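Local coordinates for SIRV1 hypothetical protein ORF119 (Sulfolobus islandicus rudivirus 1 variant xx, PDB 2X3G), which is of unknown function but forms a two-chain assembly, being a protein of a rod-shaped archaeal virus from a viral family placed in the ACT clan, at residues Y40-F51 with H66-D76. Sequence-based numbering, arbitrary orientation.
Sequences YIYNHDKNSHVF and HILVFTNKKLD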
loop_
_atom_site.group_PDB
_atom_site.type_symbol
_atom_site.label_atom_id
_atom_site.label_comp_id
_atom_site.label_asym_id
_atom_site.label_seq_id
_atom_site.Cartn_x
_atom_site.Cartn_y
_atom_site.Cartn_z
ATOM N N TYR A 40 -15.033 -16.162 -12.746
ATOM C CA TYR A 40 -15.386 -15.895 -14.136
ATOM C C TYR A 40 -14.173 -16.047 -15.078
ATOM O O TYR A 40 -14.248 -16.711 -16.098
ATOM C CB TYR A 40 -16.053 -14.512 -14.249
ATOM C CG TYR A 40 -15.782 -13.776 -15.521
ATOM C CD1 TYR A 40 -14.986 -12.631 -15.518
ATOM C CD2 TYR A 40 -16.309 -14.212 -16.731
ATOM C CE1 TYR A 40 -14.719 -11.939 -16.681
ATOM C CE2 TYR A 40 -16.025 -13.530 -17.915
ATOM C CZ TYR A 40 -15.215 -12.395 -17.875
ATOM O OH TYR A 40 -14.923 -11.673 -19.020
ATOM N N ILE A 41 -13.046 -15.446 -14.736
ATOM C CA ILE A 41 -11.846 -15.554 -15.575
ATOM C C ILE A 41 -11.314 -17.001 -15.614
ATOM O O ILE A 41 -10.920 -17.519 -16.676
ATOM C CB ILE A 41 -10.743 -14.579 -15.094
ATOM C CG1 ILE A 41 -11.194 -13.111 -15.289
ATOM C CG2 ILE A 41 -9.411 -14.857 -15.799
ATOM C CD1 ILE A 41 -11.330 -12.659 -16.723
ATOM N N TYR A 42 -11.333 -17.658 -14.463
ATOM C CA TYR A 42 -11.016 -19.089 -14.404
ATOM C C TYR A 42 -11.889 -19.941 -15.327
ATOM O O TYR A 42 -11.372 -20.807 -16.022
ATOM C CB TYR A 42 -11.125 -19.622 -12.983
ATOM C CG TYR A 42 -10.693 -21.057 -12.891
ATOM C CD1 TYR A 42 -9.354 -21.398 -12.795
ATOM C CD2 TYR A 42 -11.628 -22.074 -12.910
ATOM C CE1 TYR A 42 -8.964 -22.736 -12.706
ATOM C CE2 TYR A 42 -11.253 -23.396 -12.828
ATOM C CZ TYR A 42 -9.922 -23.720 -12.737
ATOM O OH TYR A 42 -9.576 -25.047 -12.656
ATOM N N ASN A 43 -13.195 -19.689 -15.347
ATOM C CA ASN A 43 -14.093 -20.405 -16.251
ATOM C C ASN A 43 -13.841 -20.037 -17.727
ATOM O O ASN A 43 -14.002 -20.872 -18.613
ATOM C CB ASN A 43 -15.560 -20.194 -15.845
ATOM C CG ASN A 43 -15.927 -20.933 -14.561
ATOM O OD1 ASN A 43 -15.165 -21.766 -14.066
ATOM N ND2 ASN A 43 -17.128 -20.666 -14.039
ATOM N N HIS A 44 -13.412 -18.802 -17.962
ATOM C CA HIS A 44 -13.053 -18.299 -19.299
ATOM C C HIS A 44 -11.805 -19.038 -19.832
ATOM O O HIS A 44 -11.748 -19.436 -21.007
ATOM C CB HIS A 44 -12.844 -16.776 -19.204
ATOM C CG HIS A 44 -12.032 -16.182 -20.315
ATOM N ND1 HIS A 44 -12.574 -15.853 -21.543
ATOM C CD2 HIS A 44 -10.726 -15.826 -20.373
ATOM C CE1 HIS A 44 -11.627 -15.344 -22.313
ATOM N NE2 HIS A 44 -10.498 -15.312 -21.624
ATOM N N ASP A 45 -10.833 -19.259 -18.948
ATOM C CA ASP A 45 -9.556 -19.870 -19.290
ATOM C C ASP A 45 -8.965 -20.469 -18.023
ATOM O O ASP A 45 -8.534 -19.736 -17.149
ATOM C CB ASP A 45 -8.638 -18.776 -19.848
ATOM C CG ASP A 45 -7.211 -19.235 -20.110
ATOM O OD1 ASP A 45 -6.860 -20.432 -19.955
ATOM O OD2 ASP A 45 -6.424 -18.349 -20.490
ATOM N N LYS A 46 -8.919 -21.791 -17.923
ATOM C CA LYS A 46 -8.470 -22.423 -16.668
ATOM C C LYS A 46 -6.973 -22.219 -16.386
ATOM O O LYS A 46 -6.522 -22.441 -15.260
ATOM C CB LYS A 46 -8.803 -23.907 -16.649
ATOM C CG LYS A 46 -10.308 -24.192 -16.768
ATOM C CD LYS A 46 -10.727 -25.398 -15.986
ATOM C CE LYS A 46 -12.216 -25.647 -16.116
ATOM N NZ LYS A 46 -12.727 -26.398 -14.938
ATOM N N ASN A 47 -6.207 -21.829 -17.403
ATOM C CA ASN A 47 -4.774 -21.488 -17.244
ATOM C C ASN A 47 -4.481 -20.033 -16.892
ATOM O O ASN A 47 -3.310 -19.652 -16.715
ATOM C CB ASN A 47 -4.009 -21.796 -18.536
ATOM C CG ASN A 47 -4.050 -23.254 -18.910
ATOM O OD1 ASN A 47 -3.948 -24.140 -18.050
ATOM N ND2 ASN A 47 -4.187 -23.523 -20.209
ATOM N N SER A 48 -5.520 -19.207 -16.819
ATOM C CA SER A 48 -5.369 -17.775 -16.638
ATOM C C SER A 48 -4.808 -17.444 -15.270
ATOM O O SER A 48 -4.892 -18.267 -14.342
ATOM C CB SER A 48 -6.719 -17.067 -16.810
ATOM O OG SER A 48 -7.701 -17.634 -15.960
ATOM N N HIS A 49 -4.229 -16.249 -15.175
ATOM C CA HIS A 49 -3.790 -15.657 -13.905
ATOM C C HIS A 49 -4.321 -14.251 -13.752
ATOM O O HIS A 49 -4.532 -13.543 -14.731
ATOM C CB HIS A 49 -2.271 -15.640 -13.834
ATOM C CG HIS A 49 -1.677 -17.010 -13.771
ATOM N ND1 HIS A 49 -1.808 -17.829 -12.670
ATOM C CD2 HIS A 49 -0.981 -17.720 -14.691
ATOM C CE1 HIS A 49 -1.201 -18.980 -12.906
ATOM N NE2 HIS A 49 -0.684 -18.939 -14.122
ATOM N N VAL A 50 -4.563 -13.851 -12.516
ATOM C CA VAL A 50 -5.163 -12.547 -12.251
ATOM C C VAL A 50 -4.411 -11.919 -11.100
ATOM O O VAL A 50 -4.227 -12.549 -10.055
ATOM C CB VAL A 50 -6.641 -12.639 -11.905
ATOM C CG1 VAL A 50 -7.215 -11.244 -11.599
ATOM C CG2 VAL A 50 -7.433 -13.286 -13.050
ATOM N N PHE A 51 -3.917 -10.708 -11.342
ATOM C CA PHE A 51 -3.212 -9.916 -10.349
ATOM C C PHE A 51 -4.105 -8.722 -10.054
ATOM O O PHE A 51 -4.584 -8.089 -10.980
ATOM C CB PHE A 51 -1.872 -9.471 -10.915
ATOM C CG PHE A 51 -1.025 -8.709 -9.954
ATOM C CD1 PHE A 51 -0.701 -9.244 -8.712
ATOM C CD2 PHE A 51 -0.490 -7.484 -10.304
ATOM C CE1 PHE A 51 0.084 -8.542 -7.826
ATOM C CE2 PHE A 51 0.314 -6.784 -9.430
ATOM C CZ PHE A 51 0.599 -7.308 -8.182
ATOM N N HIS A 66 -7.239 -2.061 -9.643
ATOM C CA HIS A 66 -6.449 -2.317 -10.850
ATOM C C HIS A 66 -6.272 -3.814 -10.951
ATOM O O HIS A 66 -5.990 -4.467 -9.957
ATOM C CB HIS A 66 -5.072 -1.643 -10.810
ATOM C CG HIS A 66 -5.117 -0.159 -10.695
ATOM N ND1 HIS A 66 -5.569 0.659 -11.709
ATOM C CD2 HIS A 66 -4.758 0.660 -9.681
ATOM C CE1 HIS A 66 -5.488 1.918 -11.321
ATOM N NE2 HIS A 66 -5.006 1.945 -10.092
ATOM N N ILE A 67 -6.433 -4.347 -12.156
ATOM C CA ILE A 67 -6.393 -5.768 -12.371
ATOM C C ILE A 67 -5.589 -6.073 -13.626
ATOM O O ILE A 67 -5.834 -5.471 -14.662
ATOM C CB ILE A 67 -7.822 -6.332 -12.519
ATOM C CG1 ILE A 67 -8.672 -6.020 -11.285
ATOM C CG2 ILE A 67 -7.807 -7.838 -12.710
ATOM C CD1 ILE A 67 -10.033 -6.705 -11.314
ATOM N N LEU A 68 -4.624 -6.992 -13.520
ATOM C CA LEU A 68 -4.032 -7.627 -14.701
ATOM C C LEU A 68 -4.589 -9.020 -14.876
ATOM O O LEU A 68 -4.613 -9.819 -13.940
ATOM C CB LEU A 68 -2.521 -7.755 -14.597
ATOM C CG LEU A 68 -1.704 -6.515 -14.796
ATOM C CD1 LEU A 68 -0.239 -6.893 -14.556
ATOM C CD2 LEU A 68 -1.905 -5.944 -16.183
ATOM N N VAL A 69 -5.053 -9.291 -16.081
ATOM C CA VAL A 69 -5.561 -10.614 -16.449
ATOM C C VAL A 69 -4.617 -11.137 -17.540
ATOM O O VAL A 69 -4.441 -10.506 -18.574
ATOM C CB VAL A 69 -7.015 -10.542 -16.947
ATOM C CG1 VAL A 69 -7.471 -11.899 -17.524
ATOM C CG2 VAL A 69 -7.968 -10.091 -15.815
ATOM N N PHE A 70 -3.995 -12.269 -17.270
ATOM C CA PHE A 70 -3.198 -12.997 -18.247
ATOM C C PHE A 70 -3.987 -14.204 -18.736
ATOM O O PHE A 70 -4.362 -15.050 -17.946
ATOM C CB PHE A 70 -1.938 -13.483 -17.573
ATOM C CG PHE A 70 -1.172 -12.399 -16.911
ATOM C CD1 PHE A 70 -1.335 -12.141 -15.547
ATOM C CD2 PHE A 70 -0.281 -11.616 -17.636
ATOM C CE1 PHE A 70 -0.608 -11.143 -14.926
ATOM C CE2 PHE A 70 0.445 -10.640 -17.025
ATOM C CZ PHE A 70 0.280 -10.388 -15.661
ATOM N N THR A 71 -4.183 -14.290 -20.045
ATOM C CA THR A 71 -5.068 -15.286 -20.631
ATOM C C THR A 71 -4.697 -15.525 -22.098
ATOM O O THR A 71 -4.132 -14.658 -22.770
ATOM C CB THR A 71 -6.546 -14.846 -20.520
ATOM O OG1 THR A 71 -7.420 -15.879 -20.979
ATOM C CG2 THR A 71 -6.837 -13.572 -21.311
ATOM N N ASN A 72 -5.045 -16.707 -22.581
ATOM C CA ASN A 72 -4.752 -17.099 -23.956
ATOM C C ASN A 72 -5.998 -17.011 -24.813
ATOM O O ASN A 72 -5.970 -17.336 -26.001
ATOM C CB ASN A 72 -4.128 -18.497 -23.957
ATOM C CG ASN A 72 -2.748 -18.498 -23.371
ATOM O OD1 ASN A 72 -1.951 -17.611 -23.675
ATOM N ND2 ASN A 72 -2.448 -19.470 -22.537
ATOM N N LYS A 73 -7.081 -16.499 -24.230
ATOM C CA LYS A 73 -8.349 -16.372 -24.932
ATOM C C LYS A 73 -8.862 -14.962 -24.767
ATOM O O LYS A 73 -8.941 -14.482 -23.651
ATOM C CB LYS A 73 -9.359 -17.348 -24.341
ATOM C CG LYS A 73 -10.712 -17.301 -25.024
ATOM C CD LYS A 73 -11.613 -18.460 -24.613
ATOM C CE LYS A 73 -13.043 -18.289 -25.136
ATOM N NZ LYS A 73 -13.102 -17.763 -26.532
ATOM N N LYS A 74 -9.240 -14.318 -25.864
ATOM C CA LYS A 74 -9.704 -12.931 -25.805
ATOM C C LYS A 74 -10.873 -12.809 -24.866
ATOM O O LYS A 74 -11.783 -13.643 -24.900
ATOM C CB LYS A 74 -10.147 -12.432 -27.175
ATOM C CG LYS A 74 -9.068 -11.776 -27.986
ATOM C CD LYS A 74 -9.582 -11.459 -29.377
ATOM C CE LYS A 74 -8.476 -10.876 -30.231
ATOM N NZ LYS A 74 -8.917 -10.666 -31.635
ATOM N N LEU A 75 -10.857 -11.751 -24.063
ATOM C CA LEU A 75 -11.914 -11.458 -23.114
ATOM C C LEU A 75 -13.091 -10.850 -23.841
ATOM O O LEU A 75 -12.905 -10.044 -24.764
ATOM C CB LEU A 75 -11.441 -10.457 -22.043
ATOM C CG LEU A 75 -10.715 -10.930 -20.787
ATOM C CD1 LEU A 75 -10.668 -9.758 -19.819
ATOM C CD2 LEU A 75 -11.431 -12.139 -20.193
ATOM N N ASP A 76 -14.297 -11.271 -23.447
ATOM C CA ASP A 76 -15.537 -10.558 -23.775
ATOM C C ASP A 76 -15.702 -9.416 -22.776
ATOM O O ASP A 76 -16.089 -9.625 -21.634
ATOM C CB ASP A 76 -16.737 -11.507 -23.741
ATOM C CG ASP A 76 -18.059 -10.803 -23.971
ATOM O OD1 ASP A 76 -18.115 -9.561 -24.009
ATOM O OD2 ASP A 76 -19.082 -11.499 -24.115
HETATM O O HOH W 1 -14.545 -13.517 -21.643
HETATM O O HOH W 2 -4.972 -21.124 -21.839
#
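His44, the last residue of helix 30-44, and Asp45, just past it, clamp a helix-to-strand connection onto the neighbouring strand of a beta hairpin: they grip the end of strand 64-71 and the loop that follows. Beside them the start of strand 49-55 pairs antiparallel with residues 68-70. Aspartate suits this corner because both carboxylate oxygens accept. OD2 takes Thr71 OG1 at 2.7 Å, on its anti lone pair, and Asn72 N almost straight, at 168°; OD1 takes Asn47 N from above the carboxylate plane, an Asx turn, and a water shared with the Asn47 and Asn72 amides. His44 holds CG anti to its backbone N (chi1 160°), which carries the ring across to the loop; there NE2 donates to Lys73 O at 2.7 Å, in the ring plane but bent to 135°. Leu75 CD2 lies over one face of that imidazole, 3.7 Å from the ring centroid, a CH-pi contact, and also meets Ile41 CD1 at 3.5 Å. Ile41 CG2 in turn reaches Val69 CG1 tip to tip (3.9 Å), branched aliphatic residues filling the helix-sheet interface. In the ladder, His49-Phe70 and Phe51-Leu68 are hydrogen-bonded pairs; between them Val50 and Val69, a non-hydrogen-bonded pair, share the face under helix 30-44. Phe51 and Leu68 serve the opposite face, touching helices 2-10 and 99-109. This is the step from the first helix of a ferredoxin-like beta-alpha-beta-beta-alpha-beta fold into its central hairpin, 49-55 with 64-71.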